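Long-range contacts in dihydrofolate reductase (Coxiella burnetii, PDB 3TQB), which probably catalyses the NADPH-dependent reduction of 7,8-dihydrofolate to tetrahydrofolate, a key step of folate metabolism that supports glycine, purine and DNA precursor synthesis: residues Ser34-Lys39 against Glu92-Gly97; Ala7-Asn12 against Leu114-His119; Asn60-Gln65 against Glu72-Phe77. One frame throughout, in Å; residues are numbered along the deposited sequence.

Contact 1 (Ser34-Lys39 against Glu92-Gly97); sequences SITLGK and EVIIIG. With FOL (folic acid), chain C.
T36 and I94 face each other with their CA atoms 7.2 Å apart, a spacing at which side chains and not backbone hydrogen bonds join the end of helix 26-36 to strand 92-95. L37 is the first residue to leave the helical conformation, and a type II turn from T36 to K39 follows, in which G38 takes the positive phi that comes easily to a residue without a side chain. The turn brings K39 back toward the sheet, just before strand 40-43, its CA 6.7 Å from that of V93. I94 CD1 makes most of the apolar contact. With chi2 at -175° it stands well out from the strand, reaching 3.5 Å from I35 O at the helix end and 3.4 Å from K39 CD. The helix belongs to a beta-alpha-beta crossover from strand 2-10 to strand 40-43, and strand 92-95 lies between those two in the sheet, so a long aliphatic residue such as I94 suits the seam beneath the helix. K39, extended beyond CG, lays its methylenes across I94 and carries its ammonium on to E92. There NZ forms a salt bridge of 3.0 Å with E92 OE1, approaching from above the carboxylate plane, 63° out of it, while E92 OE2 is bound to T4 OG1 of the neighbouring strand. T36 OG1 turns to F32 O and R58 NH1; since R58 also binds the folate, the threonine is a second-shell residue of that site. Nearer the ligand, I96 O comes within 3.2 Å of folate C7.

Contact 2 (Ala7-Asn12 against Leu114-His119); sequences AAMDKN and LTIINH. With FOL (folic acid), chain C.
T115 O receives the shortest bond of the pair, from M9 N at 2.7 Å, with the donor nearly in line with the carbonyl (C=O...N 175°). A8 CA leans on the same oxygen at 3.4 Å. T115 N gives its hydrogen to A7 O at 2.9 Å and I117 N to M9 O, the alternation of a parallel pair; strands 2-10 and 111-117 run 20° apart. On one face M9 lies folded: a bend at chi3 (68°) turns CE back to 4.1 Å from L114 CD1, and L114 CD2 rests 3.8 Å from A7 CB. An unbranched, flexible methionine can fold back onto the leucine. The other face meets the folate. A8 CB comes within 3.2 Å of N3 of the pteridine, a closeness that suits the small methyl of alanine, while T115 OG1 is bound to D28 OD1, an atom that also holds the ligand. D10 OD1 binds L14 N at the start of strand 14-16 and OD2 binds F121 N after strand 111-117. Alternate groups of strand 2-10 face opposite ways: M9 N is used by strand 111-117, whereas A8 N points away from it and binds the carboxamide oxygen of NADPH.

Contact 3 (Asn60-Gln65 against Glu72-Phe77); sequences NIVITQ and EGCDIF. With NDP (NADPH dihydro-nicotinamide-adenine-dinucleotide phosphate), chain B.
Parallel strands 59-63 and 74-77 form one margin of the dihydrofolate reductase sheet, and the first of them ends in the site for the 2'-phosphate of NADPH. Their backbones, 30° apart, are tied through D75, whose N bonds to N60 O at 2.9 Å and whose O accepts V62 N at 2.8 Å. The pairing continues as far as T64, whose N reaches F77 O at 3.2 Å, so the residue that meets the phosphate is itself held by the edge strand. With chi1 at 178°, OG1 of T64 stands opposite the backbone N and donates to phosphate O2X at 2.7 Å; Q66 N binds the same hydroxyl. Its methyl CG2 meanwhile is turned toward I76 CG2, a division of labour that suits threonine, which carries a hydroxyl and a methyl on the same carbon. Q65 adds its backbone N, 2.6 Å from O3X, and I63 CG2 lies 3.4 Å from C2A of the adenine, where a branched apolar chain suits the flat base. Farther back, I61 CG2 approaches F77 CD2 obliquely at 3.7 Å. On the other face C74 SG lies against N60 CB, and V62 CG2 packs on C74 CB; the buried amide of N60 is bound to L55 O through ND2. D75 turns to R59 in a salt bridge. Strand 74-77 is outermost, strand 59-63 pairs on its far flank with strand 40-43, and helices 80-86 and 99-105 pack over the I61, I63 and F77 face, with A83 and I101 on I63 and A86 on F77.

In the fold
All three contacts reach one mixed sheet, but they join it differently. Contact 1 lies nearest the middle of the chain, about 8 Å from its centre, and sets a helix end on a central strand through apolar packing closed by a salt bridge. Contacts 2 and 3 are parallel strand pairs built on backbone hydrogen bonds, placed on opposite sides of the centre, their own centres about 27 Å apart. Each combines buried residues with exposed ones. Contacts 1 and 2 share the folate site through neighbouring strands 92-95 and 2-10. NADPH links the far ends: its nicotinamide half meets contact 2, whereas its adenine and 2'-phosphate meet contact 3.

Contact 1 (Ser34-Lys39 against Glu92-Gly97)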
loop_
_atom_site.group_PDB
_atom_site.type_symbol
_atom_site.label_atom_id
_atom_site.label_comp_id
_atom_site.label_asym_id
_atom_site.label_seq_id
_atom_site.Cartn_x
_atom_site.Cartn_y
_atom_site.Cartn_z
ATOM N N SER A 34 -8.810 8.442 4.974
ATOM C CA SER A 34 -8.696 8.786 6.391
ATOM C C SER A 34 -7.443 8.179 7.024
ATOM O O SER A 34 -6.781 8.823 7.840
ATOM C CB SER A 34 -9.943 8.334 7.162
ATOM O OG SER A 34 -10.109 6.928 7.092
ATOM N N ILE A 35 -7.119 6.947 6.639
ATOM C CA ILE A 35 -5.950 6.245 7.171
ATOM C C ILE A 35 -4.633 6.874 6.703
ATOM O O ILE A 35 -3.676 6.954 7.474
ATOM C CB ILE A 35 -5.977 4.741 6.795
ATOM C CG1 ILE A 35 -7.109 4.022 7.538
ATOM C CG2 ILE A 35 -4.657 4.072 7.124
ATOM C CD1 ILE A 35 -6.874 3.858 9.028
ATOM N N THR A 36 -4.591 7.329 5.453
ATOM C CA THR A 36 -3.359 7.858 4.860
ATOM C C THR A 36 -3.175 9.371 5.008
ATOM O O THR A 36 -2.082 9.878 4.754
ATOM C CB THR A 36 -3.280 7.519 3.361
ATOM O OG1 THR A 36 -4.396 8.099 2.674
ATOM C CG2 THR A 36 -3.281 6.012 3.156
ATOM N N LEU A 37 -4.228 10.087 5.406
ATOM C CA LEU A 37 -4.178 11.554 5.505
ATOM C C LEU A 37 -3.131 12.051 6.507
ATOM O O LEU A 37 -3.096 11.605 7.656
ATOM C CB LEU A 37 -5.554 12.137 5.872
ATOM C CG LEU A 37 -6.418 12.649 4.715
ATOM C CD1 LEU A 37 -7.833 12.939 5.196
ATOM C CD2 LEU A 37 -5.803 13.890 4.087
ATOM N N GLY A 38 -2.291 12.982 6.059
ATOM C CA GLY A 38 -1.263 13.588 6.904
ATOM C C GLY A 38 -0.083 12.679 7.203
ATOM O O GLY A 38 0.594 12.854 8.217
ATOM N N LYS A 39 0.171 11.714 6.321
ATOM C CA LYS A 39 1.264 10.762 6.506
ATOM C C LYS A 39 2.032 10.551 5.200
ATOM O O LYS A 39 1.504 10.823 4.120
ATOM C CB LYS A 39 0.725 9.417 6.999
ATOM C CG LYS A 39 0.018 9.472 8.343
ATOM C CD LYS A 39 -0.505 8.102 8.746
ATOM C CE LYS A 39 -1.175 8.140 10.110
ATOM N NZ LYS A 39 -1.668 6.797 10.539
ATOM N N GLU A 92 5.549 7.327 11.549
ATOM C CA GLU A 92 4.890 6.248 10.816
ATOM C C GLU A 92 4.989 6.475 9.312
ATOM O O GLU A 92 4.829 7.600 8.841
ATOM C CB GLU A 92 3.420 6.140 11.237
ATOM C CG GLU A 92 2.611 5.104 10.451
ATOM C CD GLU A 92 1.270 4.783 11.090
ATOM O OE1 GLU A 92 0.761 5.616 11.871
ATOM O OE2 GLU A 92 0.722 3.697 10.807
ATOM N N VAL A 93 5.258 5.399 8.573
ATOM C CA VAL A 93 5.311 5.428 7.110
ATOM C C VAL A 93 4.362 4.376 6.552
ATOM O O VAL A 93 4.329 3.246 7.041
ATOM C CB VAL A 93 6.730 5.143 6.592
ATOM C CG1 VAL A 93 6.755 5.151 5.069
ATOM C CG2 VAL A 93 7.710 6.165 7.150
ATOM N N ILE A 94 3.596 4.748 5.528
ATOM C CA ILE A 94 2.583 3.863 4.953
ATOM C C ILE A 94 2.993 3.384 3.559
ATOM O O ILE A 94 3.191 4.191 2.655
ATOM C CB ILE A 94 1.207 4.564 4.869
ATOM C CG1 ILE A 94 0.797 5.104 6.241
ATOM C CG2 ILE A 94 0.146 3.595 4.362
ATOM C CD1 ILE A 94 -0.591 5.698 6.274
ATOM N N ILE A 95 3.119 2.067 3.401
ATOM C CA ILE A 95 3.405 1.453 2.105
ATOM C C ILE A 95 2.089 1.012 1.470
ATOM O O ILE A 95 1.290 0.318 2.103
ATOM C CB ILE A 95 4.318 0.220 2.243
ATOM C CG1 ILE A 95 5.538 0.517 3.131
ATOM C CG2 ILE A 95 4.757 -0.267 0.879
ATOM C CD1 ILE A 95 6.358 1.709 2.695
ATOM N N ILE A 96 1.867 1.402 0.218
ATOM C CA ILE A 96 0.589 1.150 -0.446
ATOM C C ILE A 96 0.707 0.294 -1.711
ATOM O O ILE A 96 -0.245 0.208 -2.471
ATOM C CB ILE A 96 -0.138 2.484 -0.779
ATOM C CG1 ILE A 96 0.554 3.235 -1.924
ATOM C CG2 ILE A 96 -0.201 3.375 0.450
ATOM C CD1 ILE A 96 -0.152 4.512 -2.320
ATOM N N GLY A 97 1.858 -0.341 -1.932
ATOM C CA GLY A 97 2.054 -1.208 -3.098
ATOM C C GLY A 97 2.940 -0.589 -4.164
ATOM O O GLY A 97 3.468 0.498 -3.964
HETATM N N1 FOL C . -5.677 0.394 -0.279
HETATM C C2 FOL C . -7.029 0.105 -0.217
HETATM N NA2 FOL C . -7.570 -0.293 0.931
HETATM N N3 FOL C . -7.819 0.225 -1.344
HETATM C C4 FOL C . -7.273 0.638 -2.543
HETATM O O4 FOL C . -7.994 0.742 -3.536
HETATM C C4A FOL C . -5.912 0.933 -2.614
HETATM N N5 FOL C . -5.342 1.346 -3.806
HETATM C C6 FOL C . -3.992 1.637 -3.863
HETATM C C7 FOL C . -3.203 1.518 -2.726
HETATM N N8 FOL C . -3.767 1.100 -1.536
HETATM C C8A FOL C . -5.117 0.810 -1.473
HETATM C C9 FOL C . -3.351 2.096 -5.151
HETATM N N10 FOL C . -4.311 2.748 -6.023
HETATM C C11 FOL C . -6.791 5.879 -4.970
HETATM C C12 FOL C . -7.144 4.998 -5.986
HETATM C C13 FOL C . -6.294 3.949 -6.325
HETATM C C14 FOL C . -5.089 3.770 -5.651
HETATM C C15 FOL C . -4.733 4.657 -4.631
HETATM C C16 FOL C . -5.586 5.708 -4.291
HETATM C C FOL C . -7.723 7.002 -4.629
HETATM O O FOL C . -8.538 7.529 -5.653
HETATM N N FOL C . -7.762 7.467 -3.381
HETATM C CA FOL C . -8.295 8.781 -3.066
HETATM C CB FOL C . -9.792 8.684 -2.781
HETATM C CG FOL C . -10.510 9.970 -3.181
HETATM C CD FOL C . -11.966 9.933 -2.774
HETATM O OE1 FOL C . -12.842 10.333 -3.571
HETATM O OE2 FOL C . -12.318 9.517 -1.645
HETATM C CT FOL C . -7.587 9.384 -1.889
HETATM O O1 FOL C . -6.776 8.712 -1.219
HETATM O O2 FOL C . -7.792 10.572 -1.559
#

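Contact 2 (Ala7-Asn12 against Leu114-His119)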
loop_
_atom_site.group_PDB
_atom_site.type_symbol
_atom_site.label_atom_id
_atom_site.label_comp_id
_atom_site.label_asym_id
_atom_site.label_seq_id
_atom_site.Cartn_x
_atom_site.Cartn_y
_atom_site.Cartn_z
ATOM N N ALA A 7 -3.710 -2.196 1.868
ATOM C CA ALA A 7 -4.100 -2.765 0.581
ATOM C C ALA A 7 -5.505 -3.354 0.611
ATOM O O ALA A 7 -5.925 -3.932 1.612
ATOM C CB ALA A 7 -3.097 -3.831 0.157
ATOM N N ALA A 8 -6.226 -3.193 -0.497
ATOM C CA ALA A 8 -7.510 -3.851 -0.695
ATOM C C ALA A 8 -7.287 -5.072 -1.575
ATOM O O ALA A 8 -6.632 -4.979 -2.614
ATOM C CB ALA A 8 -8.499 -2.905 -1.340
ATOM N N MET A 9 -7.829 -6.213 -1.155
ATOM C CA MET A 9 -7.632 -7.475 -1.865
ATOM C C MET A 9 -8.849 -8.382 -1.747
ATOM O O MET A 9 -9.760 -8.109 -0.965
ATOM C CB MET A 9 -6.397 -8.196 -1.321
ATOM C CG MET A 9 -6.503 -8.612 0.147
ATOM S SD MET A 9 -4.969 -9.315 0.772
ATOM C CE MET A 9 -3.911 -7.871 0.751
ATOM N N ASP A 10 -8.852 -9.461 -2.527
ATOM C CA ASP A 10 -9.943 -10.438 -2.507
ATOM C C ASP A 10 -9.488 -11.754 -1.861
ATOM O O ASP A 10 -8.385 -11.837 -1.318
ATOM C CB ASP A 10 -10.500 -10.650 -3.925
ATOM C CG ASP A 10 -9.600 -11.508 -4.806
ATOM O OD1 ASP A 10 -8.426 -11.739 -4.449
ATOM O OD2 ASP A 10 -10.075 -11.951 -5.873
ATOM N N LYS A 11 -10.342 -12.773 -1.918
ATOM C CA LYS A 11 -10.062 -14.068 -1.286
ATOM C C LYS A 11 -8.803 -14.767 -1.816
ATOM O O LYS A 11 -8.163 -15.521 -1.082
ATOM C CB LYS A 11 -11.280 -14.995 -1.404
ATOM C CG LYS A 11 -11.631 -15.426 -2.827
ATOM C CD LYS A 11 -13.107 -15.798 -2.963
ATOM C CE LYS A 11 -13.521 -16.912 -2.007
ATOM N NZ LYS A 11 -12.649 -18.113 -2.122
ATOM N N ASN A 12 -8.450 -14.514 -3.076
ATOM C CA ASN A 12 -7.226 -15.065 -3.676
ATOM C C ASN A 12 -6.059 -14.064 -3.716
ATOM O O ASN A 12 -5.131 -14.220 -4.514
ATOM C CB ASN A 12 -7.521 -15.585 -5.090
ATOM C CG ASN A 12 -8.442 -16.797 -5.093
ATOM O OD1 ASN A 12 -8.889 -17.261 -4.043
ATOM N ND2 ASN A 12 -8.725 -17.318 -6.281
ATOM N N LEU A 114 -5.640 -4.000 6.061
ATOM C CA LEU A 114 -6.038 -4.662 4.819
ATOM C C LEU A 114 -7.548 -4.828 4.697
ATOM O O LEU A 114 -8.233 -5.130 5.676
ATOM C CB LEU A 114 -5.359 -6.029 4.709
ATOM C CG LEU A 114 -3.829 -6.029 4.806
ATOM C CD1 LEU A 114 -3.300 -7.453 4.741
ATOM C CD2 LEU A 114 -3.196 -5.170 3.714
ATOM N N THR A 115 -8.052 -4.629 3.479
ATOM C CA THR A 115 -9.459 -4.844 3.163
ATOM C C THR A 115 -9.593 -6.133 2.355
ATOM O O THR A 115 -9.073 -6.226 1.242
ATOM C CB THR A 115 -10.041 -3.667 2.356
ATOM O OG1 THR A 115 -9.744 -2.433 3.022
ATOM C CG2 THR A 115 -11.549 -3.811 2.203
ATOM N N ILE A 116 -10.279 -7.123 2.924
ATOM C CA ILE A 116 -10.482 -8.413 2.263
ATOM C C ILE A 116 -11.923 -8.515 1.773
ATOM O O ILE A 116 -12.859 -8.253 2.530
ATOM C CB ILE A 116 -10.179 -9.597 3.201
ATOM C CG1 ILE A 116 -8.801 -9.432 3.853
ATOM C CG2 ILE A 116 -10.238 -10.909 2.429
ATOM C CD1 ILE A 116 -8.400 -10.596 4.738
ATOM N N ILE A 117 -12.090 -8.912 0.513
ATOM C CA ILE A 117 -13.399 -8.920 -0.147
ATOM C C ILE A 117 -13.850 -10.345 -0.467
ATOM O O ILE A 117 -13.093 -11.129 -1.040
ATOM C CB ILE A 117 -13.354 -8.109 -1.457
ATOM C CG1 ILE A 117 -12.841 -6.688 -1.194
ATOM C CG2 ILE A 117 -14.731 -8.057 -2.097
ATOM C CD1 ILE A 117 -12.535 -5.904 -2.453
ATOM N N ASN A 118 -15.090 -10.671 -0.106
ATOM C CA ASN A 118 -15.641 -12.004 -0.346
ATOM C C ASN A 118 -16.101 -12.149 -1.800
ATOM O O ASN A 118 -17.297 -12.121 -2.093
ATOM C CB ASN A 118 -16.792 -12.287 0.633
ATOM C CG ASN A 118 -17.239 -13.747 0.622
ATOM O OD1 ASN A 118 -16.565 -14.620 0.073
ATOM N ND2 ASN A 118 -18.382 -14.013 1.243
ATOM N N HIS A 119 -15.135 -12.299 -2.703
ATOM C CA HIS A 119 -15.409 -12.440 -4.135
ATOM C C HIS A 119 -14.163 -12.952 -4.857
ATOM O O HIS A 119 -13.047 -12.770 -4.375
ATOM C CB HIS A 119 -15.845 -11.096 -4.730
ATOM C CG HIS A 119 -16.498 -11.207 -6.073
ATOM N ND1 HIS A 119 -17.861 -11.346 -6.230
ATOM C CD2 HIS A 119 -15.977 -11.192 -7.323
ATOM C CE1 HIS A 119 -18.150 -11.415 -7.517
ATOM N NE2 HIS A 119 -17.025 -11.324 -8.202
HETATM N N1 FOL C . -5.677 0.394 -0.279
HETATM C C2 FOL C . -7.029 0.105 -0.217
HETATM N NA2 FOL C . -7.570 -0.293 0.931
HETATM N N3 FOL C . -7.819 0.225 -1.344
HETATM C C4 FOL C . -7.273 0.638 -2.543
HETATM O O4 FOL C . -7.994 0.742 -3.536
HETATM C C4A FOL C . -5.912 0.933 -2.614
HETATM N N5 FOL C . -5.342 1.346 -3.806
HETATM C C6 FOL C . -3.992 1.637 -3.863
HETATM C C7 FOL C . -3.203 1.518 -2.726
HETATM N N8 FOL C . -3.767 1.100 -1.536
HETATM C C8A FOL C . -5.117 0.810 -1.473
HETATM C C9 FOL C . -3.351 2.096 -5.151
HETATM N N10 FOL C . -4.311 2.748 -6.023
HETATM C C11 FOL C . -6.791 5.879 -4.970
HETATM C C12 FOL C . -7.144 4.998 -5.986
HETATM C C13 FOL C . -6.294 3.949 -6.325
HETATM C C14 FOL C . -5.089 3.770 -5.651
HETATM C C15 FOL C . -4.733 4.657 -4.631
HETATM C C16 FOL C . -5.586 5.708 -4.291
HETATM C C FOL C . -7.723 7.002 -4.629
HETATM O O FOL C . -8.538 7.529 -5.653
HETATM N N FOL C . -7.762 7.467 -3.381
HETATM C CA FOL C . -8.295 8.781 -3.066
HETATM C CB FOL C . -9.792 8.684 -2.781
HETATM C CG FOL C . -10.510 9.970 -3.181
HETATM C CD FOL C . -11.966 9.933 -2.774
HETATM O OE1 FOL C . -12.842 10.333 -3.571
HETATM O OE2 FOL C . -12.318 9.517 -1.645
HETATM C CT FOL C . -7.587 9.384 -1.889
HETATM O O1 FOL C . -6.776 8.712 -1.219
HETATM O O2 FOL C . -7.792 10.572 -1.559
#

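Contact 3 (Asn60-Gln65 against Glu72-Phe77)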
loop_
_atom_site.group_PDB
_atom_site.type_symbol
_atom_site.label_atom_id
_atom_site.label_comp_id
_atom_site.label_asym_id
_atom_site.label_seq_id
_atom_site.Cartn_x
_atom_site.Cartn_y
_atom_site.Cartn_z
ATOM N N ASN A 60 3.571 12.231 -1.291
ATOM C CA ASN A 60 3.645 11.101 -2.207
ATOM C C ASN A 60 5.094 10.725 -2.475
ATOM O O ASN A 60 5.854 11.535 -3.003
ATOM C CB ASN A 60 2.946 11.438 -3.524
ATOM C CG ASN A 60 1.448 11.596 -3.365
ATOM O OD1 ASN A 60 0.712 10.613 -3.340
ATOM N ND2 ASN A 60 0.987 12.838 -3.269
ATOM N N ILE A 61 5.479 9.506 -2.098
ATOM C CA ILE A 61 6.832 9.013 -2.356
ATOM C C ILE A 61 6.793 7.876 -3.372
ATOM O O ILE A 61 6.098 6.880 -3.168
ATOM C CB ILE A 61 7.518 8.526 -1.073
ATOM C CG1 ILE A 61 7.574 9.654 -0.042
ATOM C CG2 ILE A 61 8.922 8.019 -1.389
ATOM C CD1 ILE A 61 8.404 9.329 1.174
ATOM N N VAL A 62 7.547 8.029 -4.458
ATOM C CA VAL A 62 7.540 7.063 -5.551
ATOM C C VAL A 62 8.900 6.378 -5.697
ATOM O O VAL A 62 9.934 7.041 -5.790
ATOM C CB VAL A 62 7.163 7.740 -6.884
ATOM C CG1 VAL A 62 7.238 6.744 -8.034
ATOM C CG2 VAL A 62 5.771 8.347 -6.790
ATOM N N ILE A 63 8.879 5.048 -5.721
ATOM C CA ILE A 63 10.080 4.243 -5.907
ATOM C C ILE A 63 10.246 3.981 -7.401
ATOM O O ILE A 63 9.267 3.750 -8.107
ATOM C CB ILE A 63 9.988 2.886 -5.155
ATOM C CG1 ILE A 63 9.543 3.086 -3.702
ATOM C CG2 ILE A 63 11.324 2.160 -5.186
ATOM C CD1 ILE A 63 10.372 4.082 -2.926
ATOM N N THR A 64 11.483 4.033 -7.879
ATOM C CA THR A 64 11.782 3.786 -9.289
ATOM C C THR A 64 13.272 3.537 -9.470
ATOM O O THR A 64 14.073 3.918 -8.623
ATOM C CB THR A 64 11.353 4.978 -10.179
ATOM O OG1 THR A 64 11.698 4.717 -11.547
ATOM C CG2 THR A 64 12.029 6.259 -9.729
ATOM N N GLN A 65 13.633 2.879 -10.568
ATOM C CA GLN A 65 15.032 2.695 -10.940
ATOM C C GLN A 65 15.442 3.654 -12.057
ATOM O O GLN A 65 16.631 3.827 -12.313
ATOM C CB GLN A 65 15.289 1.249 -11.360
ATOM C CG GLN A 65 14.939 0.239 -10.277
ATOM C CD GLN A 65 15.130 -1.189 -10.724
ATOM O OE1 GLN A 65 16.049 -1.874 -10.277
ATOM N NE2 GLN A 65 14.263 -1.647 -11.619
ATOM N N GLU A 72 5.833 15.268 -11.042
ATOM C CA GLU A 72 5.299 16.483 -10.432
ATOM C C GLU A 72 4.582 16.143 -9.129
ATOM O O GLU A 72 3.647 15.343 -9.127
ATOM C CB GLU A 72 4.328 17.177 -11.398
ATOM C CG GLU A 72 3.810 18.551 -10.938
ATOM C CD GLU A 72 4.759 19.702 -11.252
ATOM O OE1 GLU A 72 4.309 20.865 -11.198
ATOM O OE2 GLU A 72 5.946 19.454 -11.555
ATOM N N GLY A 73 5.035 16.742 -8.028
ATOM C CA GLY A 73 4.362 16.618 -6.734
ATOM C C GLY A 73 4.694 15.382 -5.912
ATOM O O GLY A 73 4.092 15.165 -4.859
ATOM N N CYS A 74 5.645 14.574 -6.381
ATOM C CA CYS A 74 6.099 13.395 -5.644
ATOM C C CYS A 74 7.603 13.453 -5.404
ATOM O O CYS A 74 8.339 14.044 -6.195
ATOM C CB CYS A 74 5.767 12.116 -6.418
ATOM S SG CYS A 74 4.033 11.940 -6.872
ATOM N N ASP A 75 8.048 12.846 -4.305
ATOM C CA ASP A 75 9.474 12.670 -4.035
ATOM C C ASP A 75 9.895 11.315 -4.578
ATOM O O ASP A 75 9.227 10.309 -4.328
ATOM C CB ASP A 75 9.767 12.723 -2.534
ATOM C CG ASP A 75 9.360 14.038 -1.897
ATOM O OD1 ASP A 75 9.248 15.055 -2.617
ATOM O OD2 ASP A 75 9.156 14.052 -0.664
ATOM N N ILE A 76 10.999 11.288 -5.318
ATOM C CA ILE A 76 11.455 10.067 -5.974
ATOM C C ILE A 76 12.739 9.541 -5.343
ATOM O O ILE A 76 13.732 10.265 -5.246
ATOM C CB ILE A 76 11.682 10.299 -7.475
ATOM C CG1 ILE A 76 10.343 10.550 -8.176
ATOM C CG2 ILE A 76 12.391 9.103 -8.104
ATOM C CD1 ILE A 76 10.479 11.190 -9.539
ATOM N N PHE A 77 12.698 8.280 -4.912
ATOM C CA PHE A 77 13.879 7.577 -4.416
ATOM C C PHE A 77 14.116 6.313 -5.237
ATOM O O PHE A 77 13.203 5.810 -5.893
ATOM C CB PHE A 77 13.712 7.223 -2.943
ATOM C CG PHE A 77 13.663 8.417 -2.036
ATOM C CD1 PHE A 77 14.819 8.889 -1.426
ATOM C CD2 PHE A 77 12.462 9.067 -1.787
ATOM C CE1 PHE A 77 14.777 9.986 -0.581
ATOM C CE2 PHE A 77 12.411 10.167 -0.944
ATOM C CZ PHE A 77 13.570 10.625 -0.339
HETATM P PA NDP B . 4.360 -1.546 -8.712
HETATM O O1A NDP B . 4.939 -2.516 -7.716
HETATM O O2A NDP B . 3.391 -0.486 -8.258
HETATM O O5B NDP B . 5.586 -0.797 -9.419
HETATM C C5B NDP B . 6.557 -1.513 -10.183
HETATM C C4B NDP B . 7.584 -0.502 -10.675
HETATM O O4B NDP B . 7.977 0.333 -9.581
HETATM C C3B NDP B . 8.867 -1.100 -11.234
HETATM O O3B NDP B . 8.817 -1.295 -12.652
HETATM C C2B NDP B . 9.875 -0.041 -10.877
HETATM O O2B NDP B . 9.750 1.024 -11.812
HETATM C C1B NDP B . 9.398 0.473 -9.534
HETATM N N9A NDP B . 9.954 -0.286 -8.379
HETATM C C8A NDP B . 9.313 -1.247 -7.681
HETATM N N7A NDP B . 10.102 -1.728 -6.685
HETATM C C5A NDP B . 11.271 -1.070 -6.728
HETATM C C6A NDP B . 12.541 -1.092 -5.961
HETATM N N6A NDP B . 12.722 -1.937 -4.917
HETATM N N1A NDP B . 13.518 -0.236 -6.335
HETATM C C2A NDP B . 13.363 0.617 -7.368
HETATM N N3A NDP B . 12.234 0.682 -8.103
HETATM C C4A NDP B . 11.169 -0.118 -7.844
HETATM O O3 NDP B . 3.720 -2.367 -9.939
HETATM P PN NDP B . 2.400 -3.282 -9.806
HETATM O O1N NDP B . 2.673 -4.409 -8.837
HETATM O O2N NDP B . 1.950 -3.610 -11.209
HETATM O O5D NDP B . 1.315 -2.302 -9.132
HETATM C C5D NDP B . 0.316 -1.638 -9.906
HETATM C C4D NDP B . -0.940 -2.493 -9.991
HETATM O O4D NDP B . -1.278 -2.991 -8.693
HETATM C C3D NDP B . -2.135 -1.680 -10.458
HETATM O O3D NDP B . -3.027 -2.501 -11.218
HETATM C C2D NDP B . -2.797 -1.244 -9.169
HETATM O O2D NDP B . -4.197 -1.013 -9.334
HETATM C C1D NDP B . -2.521 -2.424 -8.254
HETATM N N1N NDP B . -2.455 -2.036 -6.844
HETATM C C2N NDP B . -3.477 -2.395 -6.044
HETATM C C3N NDP B . -3.504 -2.081 -4.691
HETATM C C7N NDP B . -4.658 -2.496 -3.821
HETATM O O7N NDP B . -4.655 -2.206 -2.635
HETATM N N7N NDP B . -5.668 -3.174 -4.362
HETATM C C4N NDP B . -2.335 -1.315 -4.138
HETATM C C5N NDP B . -1.272 -0.967 -5.069
HETATM C C6N NDP B . -1.386 -1.353 -6.399
HETATM P P2B NDP B . 10.882 1.456 -12.857
HETATM O O1X NDP B . 10.703 0.486 -13.996
HETATM O O2X NDP B . 10.523 2.887 -13.188
HETATM O O3X NDP B . 12.180 1.315 -12.107
#